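Long-range contacts in phospholyase (Arthrobacter aurescens, PDB 5G4I), which is a pyridoxal-phosphate-dependent phospholyase of the class-III transaminase family that probably breaks down phosphoethanolamine to acetaldehyde, ammonia and phosphate: residues Lys55-Tyr61 and Arg395-Ile401; Gly168-Arg172 and Ser204-His210; Leu195-Asp199 and Gly236-Arg240. One frame throughout, in Å; residues are numbered along the deposited sequence.

Contact 1: Lys55-Tyr61 and Arg395-Ile401. With PO4 (phosphate ion), chain D.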
loop_
_atom_site.group_PDB
_atom_site.type_symbol
_atom_site.label_atom_id
_atom_site.label_comp_id
_atom_site.label_asym_id
_atom_site.label_seq_id
_atom_site.Cartn_x
_atom_site.Cartn_y
_atom_site.Cartn_z
ATOM N N LYS A 55 1.770 25.290 -22.299
ATOM C CA LYS A 55 3.129 25.742 -21.838
ATOM C C LYS A 55 3.968 24.508 -21.506
ATOM O O LYS A 55 3.427 23.498 -20.860
ATOM C CB LYS A 55 3.038 26.647 -20.625
ATOM C CG LYS A 55 4.334 27.233 -20.084
ATOM C CD LYS A 55 4.029 28.372 -19.096
ATOM C CE LYS A 55 5.252 28.841 -18.245
ATOM N NZ LYS A 55 6.257 29.412 -19.117
ATOM N N VAL A 56 5.224 24.536 -21.899
ATOM C CA VAL A 56 6.197 23.438 -21.678
ATOM C C VAL A 56 7.150 23.766 -20.538
ATOM O O VAL A 56 7.687 24.895 -20.420
ATOM C CB VAL A 56 6.962 23.118 -22.982
ATOM C CG1 VAL A 56 8.023 22.033 -22.737
ATOM C CG2 VAL A 56 6.025 22.691 -24.056
ATOM N N TYR A 57 7.420 22.751 -19.680
ATOM C CA TYR A 57 8.296 22.937 -18.556
ATOM C C TYR A 57 9.410 21.830 -18.518
ATOM O O TYR A 57 9.131 20.666 -18.893
ATOM C CB TYR A 57 7.549 22.841 -17.191
ATOM C CG TYR A 57 6.347 23.754 -17.024
ATOM C CD1 TYR A 57 5.147 23.406 -17.617
ATOM C CD2 TYR A 57 6.443 24.897 -16.329
ATOM C CE1 TYR A 57 4.026 24.231 -17.499
ATOM C CE2 TYR A 57 5.311 25.734 -16.129
ATOM C CZ TYR A 57 4.172 25.415 -16.820
ATOM O OH TYR A 57 3.057 26.232 -16.651
ATOM N N LEU A 58 10.558 22.255 -18.019
ATOM C CA LEU A 58 11.673 21.347 -17.663
ATOM C C LEU A 58 11.394 20.846 -16.226
ATOM O O LEU A 58 11.244 21.620 -15.310
ATOM C CB LEU A 58 13.016 22.071 -17.733
ATOM C CG LEU A 58 14.269 21.227 -17.347
ATOM C CD1 LEU A 58 14.437 20.025 -18.205
ATOM C CD2 LEU A 58 15.530 22.108 -17.365
ATOM N N ASP A 59 11.344 19.480 -16.061
ATOM C CA ASP A 59 11.138 18.853 -14.749
ATOM C C ASP A 59 12.409 18.802 -13.925
ATOM O O ASP A 59 13.266 17.947 -14.218
ATOM C CB ASP A 59 10.530 17.443 -14.937
ATOM C CG ASP A 59 10.008 16.815 -13.636
ATOM O OD1 ASP A 59 10.371 17.319 -12.545
ATOM O OD2 ASP A 59 9.242 15.834 -13.792
ATOM N N GLY A 60 12.588 19.716 -12.961
ATOM C CA GLY A 60 13.669 19.641 -11.960
ATOM C C GLY A 60 13.333 19.107 -10.584
ATOM O O GLY A 60 14.044 19.388 -9.596
ATOM N N TYR A 61 12.211 18.343 -10.546
ATOM C CA TYR A 61 11.617 17.940 -9.260
ATOM C C TYR A 61 11.237 16.481 -9.075
ATOM O O TYR A 61 11.363 15.949 -7.963
ATOM C CB TYR A 61 10.348 18.873 -8.941
ATOM C CG TYR A 61 9.556 18.443 -7.708
ATOM C CD1 TYR A 61 10.080 18.593 -6.488
ATOM C CD2 TYR A 61 8.440 17.659 -7.880
ATOM C CE1 TYR A 61 9.413 18.057 -5.374
ATOM C CE2 TYR A 61 7.791 17.109 -6.791
ATOM C CZ TYR A 61 8.303 17.381 -5.598
ATOM O OH TYR A 61 7.609 16.775 -4.534
ATOM N N ARG A 395 9.059 28.633 -12.146
ATOM C CA ARG A 395 7.892 28.146 -12.905
ATOM C C ARG A 395 7.564 29.025 -14.123
ATOM O O ARG A 395 7.331 28.549 -15.199
ATOM C CB ARG A 395 6.648 27.955 -11.980
ATOM C CG ARG A 395 5.364 27.565 -12.666
ATOM C CD ARG A 395 4.057 27.746 -11.857
ATOM N NE ARG A 395 4.036 29.059 -11.187
ATOM C CZ ARG A 395 3.821 30.231 -11.832
ATOM N NH1 ARG A 395 3.554 30.293 -13.133
ATOM N NH2 ARG A 395 3.826 31.340 -11.134
ATOM N N GLU A 396 7.504 30.372 -13.855
ATOM C CA GLU A 396 7.244 31.290 -14.978
ATOM C C GLU A 396 8.262 31.179 -16.122
ATOM O O GLU A 396 7.898 31.218 -17.285
ATOM C CB GLU A 396 7.136 32.764 -14.485
ATOM C CG GLU A 396 5.825 33.035 -13.771
ATOM C CD GLU A 396 4.591 33.203 -14.713
ATOM O OE1 GLU A 396 4.703 33.600 -15.928
ATOM O OE2 GLU A 396 3.469 32.920 -14.257
ATOM N N ARG A 397 9.500 30.876 -15.728
ATOM C CA ARG A 397 10.614 30.633 -16.662
ATOM C C ARG A 397 10.635 29.242 -17.315
ATOM O O ARG A 397 11.452 28.943 -18.165
ATOM C CB ARG A 397 11.968 30.898 -15.945
ATOM C CG ARG A 397 12.243 32.376 -15.512
ATOM C CD ARG A 397 13.438 32.497 -14.607
ATOM N NE ARG A 397 13.796 33.904 -14.314
ATOM C CZ ARG A 397 14.452 34.707 -15.160
ATOM N NH1 ARG A 397 14.939 34.270 -16.309
ATOM N NH2 ARG A 397 14.658 35.977 -14.795
ATOM N N GLY A 398 9.678 28.399 -16.946
ATOM C CA GLY A 398 9.569 27.081 -17.538
ATOM C C GLY A 398 10.345 25.979 -16.785
ATOM O O GLY A 398 10.715 25.006 -17.458
ATOM N N VAL A 399 10.542 26.132 -15.501
ATOM C CA VAL A 399 11.343 25.096 -14.716
ATOM C C VAL A 399 10.585 24.766 -13.437
ATOM O O VAL A 399 10.271 25.646 -12.643
ATOM C CB VAL A 399 12.805 25.543 -14.421
ATOM C CG1 VAL A 399 13.613 24.370 -13.793
ATOM C CG2 VAL A 399 13.499 26.038 -15.707
ATOM N N LEU A 400 10.375 23.458 -13.174
ATOM C CA LEU A 400 9.703 22.996 -11.947
ATOM C C LEU A 400 10.723 22.597 -10.871
ATOM O O LEU A 400 11.500 21.670 -11.093
ATOM C CB LEU A 400 8.762 21.773 -12.256
ATOM C CG LEU A 400 7.751 21.992 -13.364
ATOM C CD1 LEU A 400 6.971 20.676 -13.598
ATOM C CD2 LEU A 400 6.857 23.174 -13.063
ATOM N N ILE A 401 10.759 23.289 -9.746
ATOM C CA ILE A 401 11.539 23.008 -8.567
ATOM C C ILE A 401 10.668 23.168 -7.286
ATOM O O ILE A 401 9.511 23.598 -7.370
ATOM C CB ILE A 401 12.823 23.864 -8.514
ATOM C CG1 ILE A 401 12.505 25.368 -8.406
ATOM C CG2 ILE A 401 13.796 23.530 -9.653
ATOM C CD1 ILE A 401 13.679 26.195 -7.972
HETATM P P PO4 D . 8.210 14.433 -2.479
HETATM O O1 PO4 D . 9.474 13.961 -2.054
HETATM O O2 PO4 D . 7.867 14.208 -3.950
HETATM O O3 PO4 D . 8.639 15.891 -2.605
HETATM O O4 PO4 D . 7.007 14.257 -1.589
HETATM O O HOH W 1 2.864 28.678 -15.315
#

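Contact 2: Gly168-Arg172 and Ser204-His210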
loop_
_atom_site.group_PDB
_atom_site.type_symbol
_atom_site.label_atom_id
_atom_site.label_comp_id
_atom_site.label_asym_id
_atom_site.label_seq_id
_atom_site.Cartn_x
_atom_site.Cartn_y
_atom_site.Cartn_z
ATOM N N GLY A 168 4.868 9.594 19.906
ATOM C CA GLY A 168 4.768 8.445 20.799
ATOM C C GLY A 168 5.745 8.446 21.955
ATOM O O GLY A 168 6.896 8.906 21.795
ATOM N N ALA A 169 5.274 7.889 23.095
ATOM C CA ALA A 169 6.240 7.811 24.218
ATOM C C ALA A 169 7.418 6.900 23.949
ATOM O O ALA A 169 8.468 7.051 24.617
ATOM C CB ALA A 169 5.493 7.256 25.441
ATOM N N HIS A 170 7.294 5.997 22.977
ATOM C CA HIS A 170 8.374 5.065 22.597
ATOM C C HIS A 170 9.377 5.714 21.602
ATOM O O HIS A 170 10.250 4.965 21.076
ATOM C CB HIS A 170 7.798 3.767 22.007
ATOM C CG HIS A 170 6.981 4.000 20.743
ATOM N ND1 HIS A 170 5.732 4.640 20.766
ATOM C CD2 HIS A 170 7.231 3.683 19.462
ATOM C CE1 HIS A 170 5.295 4.738 19.502
ATOM N NE2 HIS A 170 6.165 4.140 18.709
ATOM N N VAL A 171 9.272 7.002 21.339
ATOM C CA VAL A 171 10.075 7.653 20.252
ATOM C C VAL A 171 11.024 8.649 20.936
ATOM O O VAL A 171 10.581 9.453 21.801
ATOM C CB VAL A 171 9.149 8.336 19.195
ATOM C CG1 VAL A 171 9.978 8.912 18.037
ATOM C CG2 VAL A 171 8.091 7.354 18.763
ATOM N N ARG A 172 12.271 8.740 20.421
ATOM C CA ARG A 172 13.158 9.856 20.688
ATOM C C ARG A 172 13.630 10.469 19.390
ATOM O O ARG A 172 14.149 9.705 18.529
ATOM C CB ARG A 172 14.357 9.471 21.609
ATOM C CG ARG A 172 13.953 8.966 23.013
ATOM C CD ARG A 172 13.311 10.061 23.902
ATOM N NE ARG A 172 13.002 9.488 25.230
ATOM C CZ ARG A 172 11.904 8.808 25.486
ATOM N NH1 ARG A 172 10.977 8.528 24.579
ATOM N NH2 ARG A 172 11.744 8.128 26.667
ATOM N N SER A 204 17.260 6.840 27.977
ATOM C CA SER A 204 15.907 7.326 28.322
ATOM C C SER A 204 14.870 6.277 27.899
ATOM O O SER A 204 13.923 5.940 28.623
ATOM C CB SER A 204 15.659 8.654 27.666
ATOM O OG SER A 204 14.324 9.129 27.915
ATOM N N LEU A 205 14.988 5.717 26.665
ATOM C CA LEU A 205 14.148 4.631 26.154
ATOM C C LEU A 205 14.178 3.400 27.041
ATOM O O LEU A 205 13.140 2.731 27.253
ATOM C CB LEU A 205 14.456 4.252 24.682
ATOM C CG LEU A 205 14.014 5.293 23.640
ATOM C CD1 LEU A 205 14.633 4.957 22.300
ATOM C CD2 LEU A 205 12.493 5.333 23.566
ATOM N N GLN A 206 15.381 3.064 27.507
ATOM C CA GLN A 206 15.569 1.877 28.372
ATOM C C GLN A 206 14.886 2.096 29.757
ATOM O O GLN A 206 14.195 1.197 30.240
ATOM C CB GLN A 206 17.046 1.505 28.471
ATOM C CG GLN A 206 17.621 1.004 27.148
ATOM C CD GLN A 206 19.108 0.927 27.062
ATOM O OE1 GLN A 206 19.833 1.648 27.786
ATOM N NE2 GLN A 206 19.597 0.111 26.157
ATOM N N ALA A 207 15.117 3.262 30.324
ATOM C CA ALA A 207 14.525 3.585 31.695
ATOM C C ALA A 207 13.021 3.509 31.614
ATOM O O ALA A 207 12.367 3.067 32.601
ATOM C CB ALA A 207 14.988 4.925 32.201
ATOM N N ALA A 208 12.419 3.996 30.519
ATOM C CA ALA A 208 10.954 3.974 30.356
ATOM C C ALA A 208 10.361 2.610 29.980
ATOM O O ALA A 208 9.135 2.516 29.839
ATOM C CB ALA A 208 10.559 5.071 29.392
ATOM N N GLY A 209 11.133 1.581 29.746
ATOM C CA GLY A 209 10.691 0.256 29.446
ATOM C C GLY A 209 10.386 -0.055 27.985
ATOM O O GLY A 209 9.982 -1.179 27.672
ATOM N N HIS A 210 10.785 0.849 27.082
ATOM C CA HIS A 210 10.638 0.551 25.650
ATOM C C HIS A 210 11.798 -0.189 25.042
ATOM O O HIS A 210 11.659 -0.923 24.047
ATOM C CB HIS A 210 10.440 1.857 24.866
ATOM C CG HIS A 210 9.445 2.808 25.457
ATOM N ND1 HIS A 210 8.091 2.584 25.516
ATOM C CD2 HIS A 210 9.660 3.988 26.053
ATOM C CE1 HIS A 210 7.515 3.604 26.124
ATOM N NE2 HIS A 210 8.439 4.479 26.434
#

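Contact 3: Leu195-Asp199 and Gly236-Arg240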
loop_
_atom_site.group_PDB
_atom_site.type_symbol
_atom_site.label_atom_id
_atom_site.label_comp_id
_atom_site.label_asym_id
_atom_site.label_seq_id
_atom_site.Cartn_x
_atom_site.Cartn_y
_atom_site.Cartn_z
ATOM N N LEU A 195 26.903 12.397 19.514
ATOM C CA LEU A 195 26.892 11.027 19.968
ATOM C C LEU A 195 26.472 10.926 21.444
ATOM O O LEU A 195 25.823 9.959 21.856
ATOM C CB LEU A 195 28.214 10.304 19.691
ATOM C CG LEU A 195 28.487 10.008 18.176
ATOM C CD1 LEU A 195 29.944 9.482 18.046
ATOM C CD2 LEU A 195 27.499 9.024 17.596
ATOM N N ALA A 196 26.818 11.978 22.213
ATOM C CA ALA A 196 26.304 11.990 23.619
ATOM C C ALA A 196 24.812 12.143 23.685
ATOM O O ALA A 196 24.145 11.532 24.578
ATOM C CB ALA A 196 26.984 13.141 24.403
ATOM N N ASP A 197 24.232 12.903 22.762
ATOM C CA ASP A 197 22.783 12.987 22.672
ATOM C C ASP A 197 22.143 11.592 22.332
ATOM O O ASP A 197 21.051 11.230 22.858
ATOM C CB ASP A 197 22.326 13.971 21.570
ATOM C CG ASP A 197 22.551 15.434 21.847
ATOM O OD1 ASP A 197 22.999 15.791 22.916
ATOM O OD2 ASP A 197 22.246 16.219 20.850
ATOM N N VAL A 198 22.812 10.796 21.471
ATOM C CA VAL A 198 22.350 9.460 21.161
ATOM C C VAL A 198 22.424 8.562 22.449
ATOM O O VAL A 198 21.422 7.804 22.733
ATOM C CB VAL A 198 23.139 8.797 20.007
ATOM C CG1 VAL A 198 22.774 7.378 19.769
ATOM C CG2 VAL A 198 22.983 9.596 18.734
ATOM N N ASP A 199 23.553 8.596 23.185
ATOM C CA ASP A 199 23.680 7.878 24.451
ATOM C C ASP A 199 22.489 8.194 25.401
ATOM O O ASP A 199 21.839 7.253 25.936
ATOM C CB ASP A 199 24.932 8.272 25.189
ATOM C CG ASP A 199 26.264 7.895 24.466
ATOM O OD1 ASP A 199 26.264 6.894 23.694
ATOM O OD2 ASP A 199 27.274 8.581 24.877
ATOM N N GLY A 236 28.701 5.370 14.464
ATOM C CA GLY A 236 28.574 5.451 15.960
ATOM C C GLY A 236 27.143 5.133 16.439
ATOM O O GLY A 236 26.952 4.481 17.499
ATOM N N VAL A 237 26.162 5.645 15.717
ATOM C CA VAL A 237 24.752 5.332 16.024
ATOM C C VAL A 237 24.509 3.873 15.885
ATOM O O VAL A 237 23.916 3.220 16.782
ATOM C CB VAL A 237 23.756 6.182 15.175
ATOM C CG1 VAL A 237 22.327 5.697 15.446
ATOM C CG2 VAL A 237 23.902 7.644 15.423
ATOM N N ALA A 238 24.927 3.219 14.772
ATOM C CA ALA A 238 24.790 1.814 14.594
ATOM C C ALA A 238 25.425 0.928 15.711
ATOM O O ALA A 238 24.762 0.014 16.183
ATOM C CB ALA A 238 25.347 1.401 13.180
ATOM N N THR A 239 26.651 1.306 16.099
ATOM C CA THR A 239 27.293 0.533 17.176
ATOM C C THR A 239 26.460 0.604 18.482
ATOM O O THR A 239 26.198 -0.448 19.110
ATOM C CB THR A 239 28.682 1.095 17.381
ATOM O OG1 THR A 239 29.458 0.882 16.155
ATOM C CG2 THR A 239 29.342 0.380 18.544
ATOM N N ARG A 240 25.994 1.825 18.782
ATOM C CA ARG A 240 25.216 2.030 20.075
ATOM C C ARG A 240 23.836 1.324 20.026
ATOM O O ARG A 240 23.392 0.673 20.941
ATOM C CB ARG A 240 25.063 3.494 20.352
ATOM C CG ARG A 240 26.406 4.169 20.759
ATOM C CD ARG A 240 26.355 5.704 20.604
ATOM N NE ARG A 240 27.515 6.413 21.132
ATOM C CZ ARG A 240 28.696 6.414 20.537
ATOM N NH1 ARG A 240 28.902 5.788 19.383
ATOM N NH2 ARG A 240 29.722 7.081 21.124
HETATM O O HOH W 2 29.522 8.737 23.420
#

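Contact 1: Lys55-Tyr61 and Arg395-Ile401
Strands 56-59 and 399-404 lie parallel, joining N-terminal and C-terminal parts in one mixed sheet. Leu-58 N donates to Gly-398 O (2.8 Å) and Leu-58 O accepts from Leu-400 N (2.9 Å); Gly-60 N adds a weak bond to Leu-400 O (2.9 Å). Helix 384-396 ends in a Schellman motif at Gly-398, where a CB would jam against the preceding carbonyl O, which calls for glycine. Lys-55 is long enough for NZ to reach Glu-396 O (3.1 Å). Tyr-57 lays CD2 3.7 Å from Leu-400 CD2, while its OH bonds to Asp-51 and, through a water, to Arg-395 NH1, which also pairs with Glu-396; Glu-392 takes Arg-395 NH2. A side chain on Gly-60 would clash with Leu-400 O. Asp-59 OD1 accepts from Tyr-61 N (2.9 Å), an Asx turn, and OD2 meets His-69. Near the cofactor site, Arg-90 of the second subunit and Gln-254 bind a phosphate ion, probably from the crystallisation liquor, and Tyr-61 OH donates a very short 2.4 Å bond to PO4 O3.

Contact 2: Gly168-Arg172 and Ser204-His210
A type I turn from Gly-168 to Val-171, closed by Val-171 N to Gly-168 O at 3.1 Å, leads into the strand. Glycine suits the first position because a CB there would clash with the His-170 ring. Ala-169 keeps its small side chain at the surface, and its carbonyl receives Arg-172 NH1. His-170 turns its ring away but sets its CA over the face of the His-210 ring, 3.7 Å from the centroid, a CH-pi contact; His-170 O lies 3.4 Å from Leu-205 CD2. Val-171 points away, onto Val-142 and Ile-157. Strand 171-174, at the sheet edge within this chain, starts a beta-alpha-beta crossover in which helix 187-207 leads on to strand 214-217, and the helix ends in a Schellman motif whose positive phi favours Gly-209. Arg-172 reaches across to this helix end: NE and NH2 each donate to Ser-204 OG at 3.0 Å. Its flat guanidinium also lies with one face over Leu-205 CD2, and NH1 bonds to Ala-169 O (2.9 Å) and Val-171 O (3.0 Å).

Contact 3: Leu195-Asp199 and Gly236-Arg240
Arg-240, Leu-195 and Val-198 carry most of the surface buried where two nearly parallel helices meet, their segment axes 10.4 Å apart at closest and crossing at -20°. Arg-240 loses the most, and its length is what lets it span the gap. NE forms a salt bridge with Asp-199 OD1 at 2.9 Å, while a water links NH2 (2.8 Å) to the other oxygen, Asp-199 OD2 (2.7 Å). NH1 turns back to its own helix and donates to Gly-236 O at 3.0 Å, so each guanidinium nitrogen has a polar partner. Aspartate, short and charged, fits the exposed margin, where its carboxylate can swing toward the arginine. The apolar part of Arg-240 is used too: its CD lies 4.0 Å from Val-198 CG1. Over one face of the flat, charged guanidinium sits Leu-195 CB, 3.8 Å from Arg-240 NH2. Leu-195 also reaches the other helix with CD2, 4.1 Å from Gly-236 C; an ideal CB on Gly-236 would lie just 2.9 Å from that methyl, so glycine makes room for the leucine. Deeper in, compact branched Val-198 meets Val-237, CG2 to CG2 at 4.0 Å. Tyr-233, in the first turn of helix 233-243, touches both Leu-195 and Val-198. Helix 187-207 leads into strand 214-217 and helix 233-243 into strand 247-251, neighbouring parallel strands of the central sheet.

In the fold
From the N terminus, segment 55-61 comes first and must wait for 395-401, so contact 1 closes a loop of some 330 residues that holds both other contacts. Within it, contact 2 joins 168-172 to 204-210, and before that loop is complete the chain passes 195-199, whose partner 236-240 follows later; contacts 2 and 3 therefore cross. They share helix 187-207, with centres about 15 Å apart, and tie this helix to an edge strand and to the next helix beside the parallel part of the central sheet. Contact 1, its centre about 45 and 42 Å from theirs across the chain's centre, instead joins an early strand to a late one in the other sheet.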